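Local coordinates for putative pectin lyase (Geobacillus virus E2, PDB 7CHU), which serves as the phage's trimeric tailspike, and probably recognises or degrades polysaccharide on the thermophilic host cell through its pectate lyase-like beta-helix, at residues A[89-94]-A[123-128]. Residues are numbered along the deposited sequence; the frame is centred on the assembly and turned at random.
Sequences DDTVAI and KVTSKI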
ATOM      1  N   ASP A  89      20.030 -15.416 -32.935  1.00 20.59           N
ATOM      2  CA  ASP A  89      18.583 -15.509 -32.766  1.00 22.79           C
ATOM      3  C   ASP A  89      18.267 -16.604 -31.746  1.00 23.71           C
ATOM      4  O   ASP A  89      18.501 -17.788 -32.010  1.00 19.87           O
ATOM      5  CB  ASP A  89      17.932 -15.794 -34.119  1.00 20.44           C
ATOM      6  CG  ASP A  89      16.424 -15.611 -34.104  1.00 25.13           C
ATOM      7  OD1 ASP A  89      15.805 -15.678 -33.010  1.00 26.07           O
ATOM      8  OD2 ASP A  89      15.855 -15.368 -35.194  1.00 24.23           O
ATOM      9  N   ASP A  90      17.725 -16.217 -30.581  1.00 19.96           N
ATOM     10  CA  ASP A  90      17.380 -17.176 -29.537  1.00 18.58           C
ATOM     11  C   ASP A  90      15.901 -17.556 -29.538  1.00 18.20           C
ATOM     12  O   ASP A  90      15.456 -18.255 -28.624  1.00 16.98           O
ATOM     13  CB  ASP A  90      17.777 -16.637 -28.152  1.00 19.84           C
ATOM     14  CG  ASP A  90      19.276 -16.797 -27.860  1.00 19.73           C
ATOM     15  OD1 ASP A  90      19.920 -17.740 -28.396  1.00 19.27           O
ATOM     16  OD2 ASP A  90      19.815 -15.964 -27.112  1.00 18.23           O
ATOM     17  N   THR A  91      15.139 -17.145 -30.556  1.00 16.95           N
ATOM     18  CA  THR A  91      13.685 -17.314 -30.514  1.00 17.18           C
ATOM     19  C   THR A  91      13.285 -18.789 -30.420  1.00 17.18           C
ATOM     20  O   THR A  91      12.435 -19.166 -29.603  1.00 15.15           O
ATOM     21  CB  THR A  91      13.037 -16.678 -31.753  1.00 20.30           C
ATOM     22  OG1 THR A  91      13.568 -15.361 -31.991  1.00 20.52           O
ATOM     23  CG2 THR A  91      11.540 -16.596 -31.578  1.00 16.80           C
ATOM     24  N   VAL A  92      13.880 -19.642 -31.258  1.00 14.70           N
ATOM     25  CA  VAL A  92      13.442 -21.034 -31.310  1.00 18.99           C
ATOM     26  C   VAL A  92      13.829 -21.765 -30.029  1.00 14.09           C
ATOM     27  O   VAL A  92      13.061 -22.581 -29.501  1.00 11.92           O
ATOM     28  CB  VAL A  92      14.010 -21.734 -32.564  1.00 17.12           C
ATOM     29  CG1 VAL A  92      13.716 -23.238 -32.532  1.00 18.72           C
ATOM     30  CG2 VAL A  92      13.430 -21.099 -33.834  1.00 17.71           C
ATOM     31  N   ALA A  93      15.010 -21.464 -29.487  1.00 16.05           N
ATOM     32  CA  ALA A  93      15.441 -22.142 -28.270  1.00 14.21           C
ATOM     33  C   ALA A  93      14.530 -21.787 -27.099  1.00 15.51           C
ATOM     34  O   ALA A  93      14.142 -22.665 -26.317  1.00 13.46           O
ATOM     35  CB  ALA A  93      16.901 -21.797 -27.967  1.00 16.81           C
ATOM     36  N   ILE A  94      14.134 -20.513 -26.996  1.00 13.45           N
ATOM     37  CA  ILE A  94      13.244 -20.102 -25.912  1.00 16.57           C
ATOM     38  C   ILE A  94      11.879 -20.754 -26.070  1.00 14.16           C
ATOM     39  O   ILE A  94      11.295 -21.246 -25.095  1.00 15.03           O
ATOM     40  CB  ILE A  94      13.131 -18.559 -25.848  1.00 15.83           C
ATOM     41  CG1 ILE A  94      14.458 -17.923 -25.416  1.00 13.28           C
ATOM     42  CG2 ILE A  94      12.000 -18.126 -24.894  1.00 15.42           C
ATOM     43  CD1 ILE A  94      14.524 -16.404 -25.682  1.00 11.12           C
ATOM     44  N   LYS A 123      18.188 -12.092 -28.244  1.00 14.73           N
ATOM     45  CA  LYS A 123      17.584 -11.569 -29.464  1.00 20.82           C
ATOM     46  C   LYS A 123      16.380 -12.423 -29.841  1.00 18.76           C
ATOM     47  O   LYS A 123      16.503 -13.638 -29.997  1.00 17.05           O
ATOM     48  CB  LYS A 123      18.594 -11.555 -30.605  1.00 19.03           C
ATOM     49  CG  LYS A 123      18.003 -10.968 -31.874  1.00 22.70           C
ATOM     50  CD  LYS A 123      19.087 -10.519 -32.827  1.00 29.27           C
ATOM     51  CE  LYS A 123      19.373 -11.589 -33.839  1.00 29.99           C
ATOM     52  NZ  LYS A 123      20.232 -11.074 -34.953  1.00 43.98           N
ATOM     53  N   VAL A 124      15.213 -11.795 -29.977  1.00 18.96           N
ATOM     54  CA  VAL A 124      13.974 -12.491 -30.315  1.00 16.42           C
ATOM     55  C   VAL A 124      13.397 -11.839 -31.563  1.00 19.52           C
ATOM     56  O   VAL A 124      13.218 -10.615 -31.597  1.00 15.36           O
ATOM     57  CB  VAL A 124      12.963 -12.451 -29.154  1.00 15.14           C
ATOM     58  CG1 VAL A 124      11.577 -12.884 -29.654  1.00 15.04           C
ATOM     59  CG2 VAL A 124      13.422 -13.362 -28.022  1.00 18.28           C
ATOM     60  N   THR A 125      13.102 -12.658 -32.583  1.00 18.68           N
ATOM     61  CA  THR A 125      12.741 -12.155 -33.904  1.00 20.95           C
ATOM     62  C   THR A 125      11.308 -12.462 -34.305  1.00 20.44           C
ATOM     63  O   THR A 125      10.864 -11.989 -35.356  1.00 16.90           O
ATOM     64  CB  THR A 125      13.678 -12.728 -34.983  1.00 18.71           C
ATOM     65  OG1 THR A 125      13.549 -14.156 -35.024  1.00 19.19           O
ATOM     66  CG2 THR A 125      15.131 -12.365 -34.678  1.00 19.77           C
ATOM     67  N   SER A 126      10.580 -13.241 -33.520  1.00 17.61           N
ATOM     68  CA  SER A 126       9.176 -13.464 -33.792  1.00 18.22           C
ATOM     69  C   SER A 126       8.507 -13.857 -32.488  1.00 16.94           C
ATOM     70  O   SER A 126       9.166 -14.203 -31.503  1.00 16.27           O
ATOM     71  CB  SER A 126       8.952 -14.526 -34.879  1.00 25.91           C
ATOM     72  OG  SER A 126       9.283 -15.823 -34.428  1.00 22.65           O
ATOM     73  N   LYS A 127       7.181 -13.787 -32.511  1.00 14.61           N
ATOM     74  CA  LYS A 127       6.357 -13.922 -31.320  1.00 17.83           C
ATOM     75  C   LYS A 127       6.644 -15.240 -30.610  1.00 19.12           C
ATOM     76  O   LYS A 127       6.711 -16.297 -31.249  1.00 16.10           O
ATOM     77  CB  LYS A 127       4.890 -13.839 -31.737  1.00 19.95           C
ATOM     78  CG  LYS A 127       3.894 -14.078 -30.633  1.00 22.46           C
ATOM     79  CD  LYS A 127       2.448 -14.036 -31.175  1.00 21.85           C
ATOM     80  CE  LYS A 127       2.140 -15.150 -32.179  1.00 27.50           C
ATOM     81  NZ  LYS A 127       0.664 -15.215 -32.448  1.00 22.35           N
ATOM     82  N   ILE A 128       6.815 -15.172 -29.290  1.00 13.88           N
ATOM     83  CA  ILE A 128       6.955 -16.345 -28.429  1.00 15.65           C
ATOM     84  C   ILE A 128       5.658 -16.528 -27.658  1.00 16.83           C
ATOM     85  O   ILE A 128       5.191 -15.596 -26.996  1.00 16.23           O
ATOM     86  CB  ILE A 128       8.157 -16.196 -27.478  1.00 16.90           C
ATOM     87  CG1 ILE A 128       9.470 -16.263 -28.279  1.00 16.91           C
ATOM     88  CG2 ILE A 128       8.127 -17.289 -26.399  1.00 14.45           C
ATOM     89  CD1 ILE A 128      10.683 -15.804 -27.490  1.00 19.49           C
TER
HETATM   90  O   HOH W   1      20.591 -13.671 -28.270  1.00 17.47           O
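Thr-91, in the first turn of helix 91-99, and Asp-89 just before it hold the bend that follows strand 120-124. The OG1 of Thr-91 accepts the backbone N-H of Thr-125 in a nearly straight bond (2.8 Å, 166°); its approach to OD1 of Asp-89 is suspiciously short. That OD1 takes the backbone N of Thr-91, closing an Asx turn. With CG of Asp-89 anti to its backbone N (chi1 -168°), the other oxygen meets the Thr-125 side chain tip to tip: OG1 of Thr-125 donates to the syn side of OD2 at 2.6 Å, about 20° out of the carboxylate plane. These two bonds, one on each oxygen, hold the carboxylate. Between Asp-89 and Thr-91, the N of Asp-90 donates to the carbonyl O of Lys-123 at 2.9 Å.

Behind this polar network the contact is buried and apolar. The CG2 of Thr-91 packs 3.9 Å from CG1 of Ile-128, while Ile-94 meets two side chains at about right angles, its CG2 3.7 Å from CD1 of Ile-128 and its CD1 4.0 Å from CG2 of Val-124. The looser part is the Lys-123 side chain, beside the exposed Asp-89: bent, it only skirts that backbone, its CE 4.0 Å from N of Asp-89, and NZ makes a weak hydrogen bond to O of Val-87.

Helix 91-99 lies across the N-terminal end of the parallel beta-helix, consistent with the cap of pectate lyase-like folds, with Ile-98 also against Ile-128, while Val-124 and Ile-128 pair through their backbones with the next rung, strands 145-149 and 156-160.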